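Local structure of Alpha/beta hydrolase fold protein (Sphaerobacter thermophilus, 3R0V) at residues A[5-10]-A[79-84]; A[26-31]-A[90-95]. The protein is probably a hydrolase of the alpha/beta-hydrolase fold, with substrate and reaction not established, and holds D-malate in a pocket in this crystal. All coordinates share one frame; numbering follows the deposited sequence.

Interaction 1: A[5-10]-A[79-84]; sequences QTVPSS and AAIIDA. With BME (beta-mercaptoethanol), chain D.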
loop_
_atom_site.group_PDB
_atom_site.type_symbol
_atom_site.label_atom_id
_atom_site.label_comp_id
_atom_site.label_asym_id
_atom_site.label_seq_id
_atom_site.Cartn_x
_atom_site.Cartn_y
_atom_site.Cartn_z
ATOM N N GLN A 5 -4.938 -16.735 11.233
ATOM C CA GLN A 5 -6.151 -16.503 12.004
ATOM C C GLN A 5 -6.919 -15.342 11.385
ATOM O O GLN A 5 -6.501 -14.797 10.363
ATOM C CB GLN A 5 -5.801 -16.166 13.455
ATOM C CG GLN A 5 -4.622 -16.927 14.024
ATOM C CD GLN A 5 -3.303 -16.224 13.772
ATOM O OE1 GLN A 5 -2.908 -16.011 12.625
ATOM N NE2 GLN A 5 -2.616 -15.851 14.849
ATOM N N THR A 6 -8.043 -14.982 11.997
ATOM C CA THR A 6 -8.795 -13.795 11.608
ATOM C C THR A 6 -9.226 -13.000 12.835
ATOM O O THR A 6 -9.358 -13.541 13.941
ATOM C CB THR A 6 -10.060 -14.122 10.750
ATOM O OG1 THR A 6 -11.064 -14.732 11.573
ATOM C CG2 THR A 6 -9.718 -15.053 9.597
ATOM N N VAL A 7 -9.434 -11.707 12.630
ATOM C CA VAL A 7 -10.070 -10.863 13.628
ATOM C C VAL A 7 -11.163 -10.097 12.920
ATOM O O VAL A 7 -11.036 -9.764 11.729
ATOM C CB VAL A 7 -9.095 -9.859 14.277
ATOM C CG1 VAL A 7 -8.200 -10.564 15.307
ATOM C CG2 VAL A 7 -8.265 -9.137 13.217
ATOM N N PRO A 8 -12.253 -9.821 13.631
ATOM C CA PRO A 8 -13.362 -9.086 13.019
ATOM C C PRO A 8 -13.110 -7.592 12.993
ATOM O O PRO A 8 -12.665 -6.996 13.973
ATOM C CB PRO A 8 -14.529 -9.384 13.957
ATOM C CG PRO A 8 -13.881 -9.603 15.286
ATOM C CD PRO A 8 -12.553 -10.247 15.010
ATOM N N SER A 9 -13.401 -6.985 11.852
ATOM C CA SER A 9 -13.394 -5.542 11.739
ATOM C C SER A 9 -14.663 -5.004 12.413
ATOM O O SER A 9 -15.556 -5.773 12.764
ATOM C CB SER A 9 -13.367 -5.154 10.253
ATOM O OG SER A 9 -13.067 -3.781 10.092
ATOM N N SER A 10 -14.741 -3.689 12.585
ATOM C CA SER A 10 -15.902 -3.057 13.210
ATOM C C SER A 10 -17.216 -3.508 12.569
ATOM O O SER A 10 -18.212 -3.735 13.272
ATOM C CB SER A 10 -15.777 -1.529 13.141
ATOM O OG SER A 10 -16.818 -0.895 13.872
ATOM N N ALA A 79 -7.190 -0.901 11.922
ATOM C CA ALA A 79 -7.324 -0.763 13.377
ATOM C C ALA A 79 -7.450 -2.126 14.076
ATOM O O ALA A 79 -6.838 -2.358 15.126
ATOM C CB ALA A 79 -8.508 0.128 13.714
ATOM N N ALA A 80 -8.218 -3.039 13.484
ATOM C CA ALA A 80 -8.377 -4.374 14.051
ATOM C C ALA A 80 -7.066 -5.141 14.032
ATOM O O ALA A 80 -6.753 -5.880 14.966
ATOM C CB ALA A 80 -9.465 -5.145 13.293
ATOM N N ILE A 81 -6.295 -4.973 12.969
ATOM C CA ILE A 81 -5.002 -5.641 12.859
ATOM C C ILE A 81 -3.974 -5.059 13.846
ATOM O O ILE A 81 -3.180 -5.799 14.433
ATOM C CB ILE A 81 -4.488 -5.586 11.393
ATOM C CG1 ILE A 81 -5.420 -6.429 10.503
ATOM C CG2 ILE A 81 -3.040 -6.052 11.302
ATOM C CD1 ILE A 81 -5.470 -7.892 10.867
ATOM N N ILE A 82 -3.967 -3.737 14.012
ATOM C CA ILE A 82 -3.105 -3.130 15.019
ATOM C C ILE A 82 -3.496 -3.653 16.414
ATOM O O ILE A 82 -2.625 -3.883 17.250
ATOM C CB ILE A 82 -3.116 -1.590 14.931
ATOM C CG1 ILE A 82 -2.458 -1.144 13.624
ATOM C CG2 ILE A 82 -2.348 -0.961 16.121
ATOM C CD1 ILE A 82 -2.688 0.302 13.308
ATOM N N ASP A 83 -4.788 -3.857 16.662
ATOM C CA ASP A 83 -5.216 -4.499 17.910
ATOM C C ASP A 83 -4.666 -5.917 18.031
ATOM O O ASP A 83 -4.180 -6.304 19.101
ATOM C CB ASP A 83 -6.734 -4.464 18.074
ATOM C CG ASP A 83 -7.221 -3.166 18.680
ATOM O OD1 ASP A 83 -6.474 -2.564 19.490
ATOM O OD2 ASP A 83 -8.343 -2.740 18.342
ATOM N N ALA A 84 -4.729 -6.688 16.945
ATOM C CA ALA A 84 -4.145 -8.023 16.937
ATOM C C ALA A 84 -2.648 -7.972 17.247
ATOM O O ALA A 84 -2.100 -8.895 17.852
ATOM C CB ALA A 84 -4.393 -8.706 15.589
HETATM C C1 BME D . -5.616 -17.434 7.687
HETATM C C2 BME D . -7.018 -17.350 8.284
HETATM O O1 BME D . -4.808 -16.408 8.225
HETATM S S2 BME D . -8.182 -18.445 7.435
#
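Val7 and Ile81 meet through their side-chain torsions: chi1 of -77° sets CG1 of Val7 beside its own backbone N and leaves CG2 between that N and the carbonyl carbon, while CG1 of Ile81 stands anti to its carbonyl carbon (chi1 -66°), and the second torsion then turns CD1 toward Val7. This is a strand-on-helix contact at the edge of an alpha/beta-hydrolase fold, where strand 6-8 of a small two-stranded hairpin sheet lies on the last turns of helix 71-84. The two axes come within 8.5 Å at 125°, and the fit across them is apolar. Val7 does most of the work, one branch to each turn. Its CG2 lies 3.9 Å from CD1 of Ile81 and also touches CB of Ala80, whereas CG1 points to the next turn, 4.2 Å from CB of Ala84. The backbone beyond Val7 packs on the methyl of Ala80: CB of Ala80 is 3.8 Å from the carbonyl O of Pro8 and 4.2 Å from CA of Ser9. OG of Ser9 is hydrogen-bonded to OD1 of Asp77, about a turn before Ala80 on the same helix. Across the hairpin, Val7 pairs through its backbone with Ile15, whose side chain also rests against Ile81. At the outer end a beta-mercaptoethanol, probably from the crystallisation liquor, bridges the backbone of Gln5: its O1 takes the N-H of Gln5 at 3.0 Å and gives a hydrogen bond to the carbonyl O of Gln5 at 3.2 Å.

Interaction 2: A[26-31]-A[90-95]; sequences VVLVGG and FVFGMS. With MLT (D-malate), chain F.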
loop_
_atom_site.group_PDB
_atom_site.type_symbol
_atom_site.label_atom_id
_atom_site.label_comp_id
_atom_site.label_asym_id
_atom_site.label_seq_id
_atom_site.Cartn_x
_atom_site.Cartn_y
_atom_site.Cartn_z
ATOM N N VAL A 26 5.233 -4.638 14.135
ATOM C CA VAL A 26 5.181 -3.950 12.850
ATOM C C VAL A 26 4.041 -4.550 12.025
ATOM O O VAL A 26 3.969 -5.770 11.895
ATOM C CB VAL A 26 6.497 -4.180 12.065
ATOM C CG1 VAL A 26 6.381 -3.670 10.637
ATOM C CG2 VAL A 26 7.687 -3.551 12.792
ATOM N N VAL A 27 3.183 -3.709 11.457
ATOM C CA VAL A 27 2.126 -4.151 10.559
ATOM C C VAL A 27 2.489 -3.726 9.145
ATOM O O VAL A 27 2.841 -2.568 8.898
ATOM C CB VAL A 27 0.776 -3.534 10.936
ATOM C CG1 VAL A 27 -0.294 -3.912 9.895
ATOM C CG2 VAL A 27 0.352 -4.002 12.318
ATOM N N LEU A 28 2.436 -4.680 8.222
ATOM C CA LEU A 28 2.710 -4.397 6.812
ATOM C C LEU A 28 1.379 -4.212 6.099
ATOM O O LEU A 28 0.478 -5.059 6.227
ATOM C CB LEU A 28 3.489 -5.545 6.167
ATOM C CG LEU A 28 4.777 -5.986 6.872
ATOM C CD1 LEU A 28 5.537 -7.031 6.053
ATOM C CD2 LEU A 28 5.679 -4.822 7.157
ATOM N N VAL A 29 1.235 -3.104 5.373
ATOM C CA VAL A 29 -0.000 -2.814 4.654
ATOM C C VAL A 29 0.275 -2.842 3.153
ATOM O O VAL A 29 1.052 -2.034 2.639
ATOM C CB VAL A 29 -0.566 -1.418 5.025
ATOM C CG1 VAL A 29 -1.885 -1.180 4.296
ATOM C CG2 VAL A 29 -0.757 -1.281 6.538
ATOM N N GLY A 30 -0.370 -3.761 2.445
ATOM C CA GLY A 30 -0.107 -3.919 1.026
ATOM C C GLY A 30 -0.895 -2.965 0.151
ATOM O O GLY A 30 -1.882 -2.379 0.579
ATOM N N GLY A 31 -0.442 -2.819 -1.089
ATOM C CA GLY A 31 -1.078 -1.926 -2.044
ATOM C C GLY A 31 -2.038 -2.614 -2.997
ATOM O O GLY A 31 -2.572 -3.682 -2.710
ATOM N N PHE A 90 4.248 -0.072 14.848
ATOM C CA PHE A 90 4.902 0.568 13.713
ATOM C C PHE A 90 4.171 0.080 12.460
ATOM O O PHE A 90 3.688 -1.057 12.430
ATOM C CB PHE A 90 6.358 0.120 13.621
ATOM C CG PHE A 90 7.185 0.399 14.847
ATOM C CD1 PHE A 90 6.923 1.482 15.669
ATOM C CD2 PHE A 90 8.241 -0.439 15.172
ATOM C CE1 PHE A 90 7.716 1.734 16.792
ATOM C CE2 PHE A 90 9.022 -0.201 16.292
ATOM C CZ PHE A 90 8.751 0.887 17.109
ATOM N N VAL A 91 4.094 0.911 11.423
ATOM C CA VAL A 91 3.418 0.497 10.195
ATOM C C VAL A 91 4.311 0.771 9.005
ATOM O O VAL A 91 4.922 1.833 8.928
ATOM C CB VAL A 91 2.066 1.226 10.009
ATOM C CG1 VAL A 91 1.511 1.014 8.601
ATOM C CG2 VAL A 91 1.073 0.758 11.050
ATOM N N PHE A 92 4.412 -0.207 8.101
ATOM C CA PHE A 92 5.043 0.000 6.799
ATOM C C PHE A 92 3.989 -0.199 5.721
ATOM O O PHE A 92 3.426 -1.285 5.598
ATOM C CB PHE A 92 6.199 -0.984 6.571
ATOM C CG PHE A 92 6.755 -0.957 5.156
ATOM C CD1 PHE A 92 7.227 0.221 4.602
ATOM C CD2 PHE A 92 6.788 -2.111 4.383
ATOM C CE1 PHE A 92 7.729 0.254 3.303
ATOM C CE2 PHE A 92 7.303 -2.086 3.092
ATOM C CZ PHE A 92 7.773 -0.907 2.561
ATOM N N GLY A 93 3.725 0.847 4.939
ATOM C CA GLY A 93 2.725 0.777 3.885
ATOM C C GLY A 93 3.360 0.866 2.511
ATOM O O GLY A 93 4.243 1.692 2.260
HETATM N N MSE A 94 2.886 0.008 1.612
HETATM C CA MSE A 94 3.425 -0.081 0.263
HETATM C C MSE A 94 2.442 0.462 -0.769
HETATM O O MSE A 94 1.288 0.050 -0.814
HETATM C CB MSE A 94 3.759 -1.537 -0.065
HETATM C CG MSE A 94 4.971 -2.070 0.681
HETATM SE SE MSE A 94 4.888 -4.001 0.955
HETATM C CE MSE A 94 3.587 -4.046 2.409
ATOM N N SER A 95 2.917 1.393 -1.595
ATOM C CA SER A 95 2.128 1.927 -2.703
ATOM C C SER A 95 0.777 2.450 -2.232
ATOM O O SER A 95 0.739 3.286 -1.334
ATOM C CB SER A 95 2.027 0.881 -3.818
ATOM O OG SER A 95 3.330 0.421 -4.156
HETATM C C1 MLT F . -0.296 0.822 -6.166
HETATM O O1 MLT F . -0.587 0.236 -5.073
HETATM O O2 MLT F . -0.421 2.038 -6.306
HETATM C C2 MLT F . 0.234 -0.027 -7.290
HETATM O O3 MLT F . 0.573 -1.312 -6.808
HETATM C C3 MLT F . 1.436 0.638 -7.947
HETATM C C4 MLT F . 2.187 -0.363 -8.798
HETATM O O4 MLT F . 1.923 -1.585 -8.753
HETATM O O5 MLT F . 3.091 0.022 -9.566
#
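Val27 and Val29 bond through their backbones to Phe90, Phe92 and Met94, joining strands 25-29 and 89-94 as parallel neighbours in the central sheet of the alpha/beta-hydrolase fold. Four hydrogen bonds make the ladder. N of Val27 gives to O of Phe90, N of Phe92 to O of Val27, N of Val29 to O of Phe92, and N of Met94 to O of Val29 at 2.9 Å; this last one runs almost straight off the carbonyl, with a C=O...N angle of 176°. Weaker CA-H...O contacts fill the gaps, such as CA of Val26 to O of Phe90 at 3.3 Å.

Apolar contacts divide between the two faces. On one, CG2 of Val26, in one of its two modelled conformers, reaches the edge of the Phe90 ring, 4.0 Å from CD2 of Phe90. CD2 of Leu28 sits at the edge of the Phe92 ring, 4.0 Å from CD2 of Phe92. On the other face CG2 of Val29 meets CG1 of Val91 at 3.8 Å. Helices 71-84 and 96-106 pack this face; both touch Val29, while Val91 meets Ser101 of helix 96-106.

The pocket lies at the C-terminal ends of both strands. Gly93, Ser95 and Gly97 fit the GxSxG pattern of a nucleophile elbow, the sharp strand-to-helix turn of this fold, and Ser95 has a strained backbone, pairing a positive phi (54°) with a psi of -126°. D-malate is hydrogen-bonded to the backbone N of Ala32 and Ser96, which would suit an oxyanion hole, and its O1 lies 3.0 Å from CB of Ser95.

How the interactions relate
From the N terminus, strand 6-8 comes first and strand 25-29 follows, before the chain runs on to helix 71-84, where interaction 1 closes a loop of 68 residues. The chain then turns into strand 89-94, and interaction 2 closes a second loop of 58. The segments alternate, so the two closures cross instead of nesting. Interaction 1 ties the N-terminal hairpin to the outside of helix 71-84; interaction 2 joins neighbouring strands at the sheet centre, and helix 71-84 lies between the hairpin and strand 25-29. Their centres are 15 Å apart, yet the two interactions touch directly: CG2 of Ile81 packs 3.8 Å from CG1 of Val27, and Ile82 meets the other methyl of Val27.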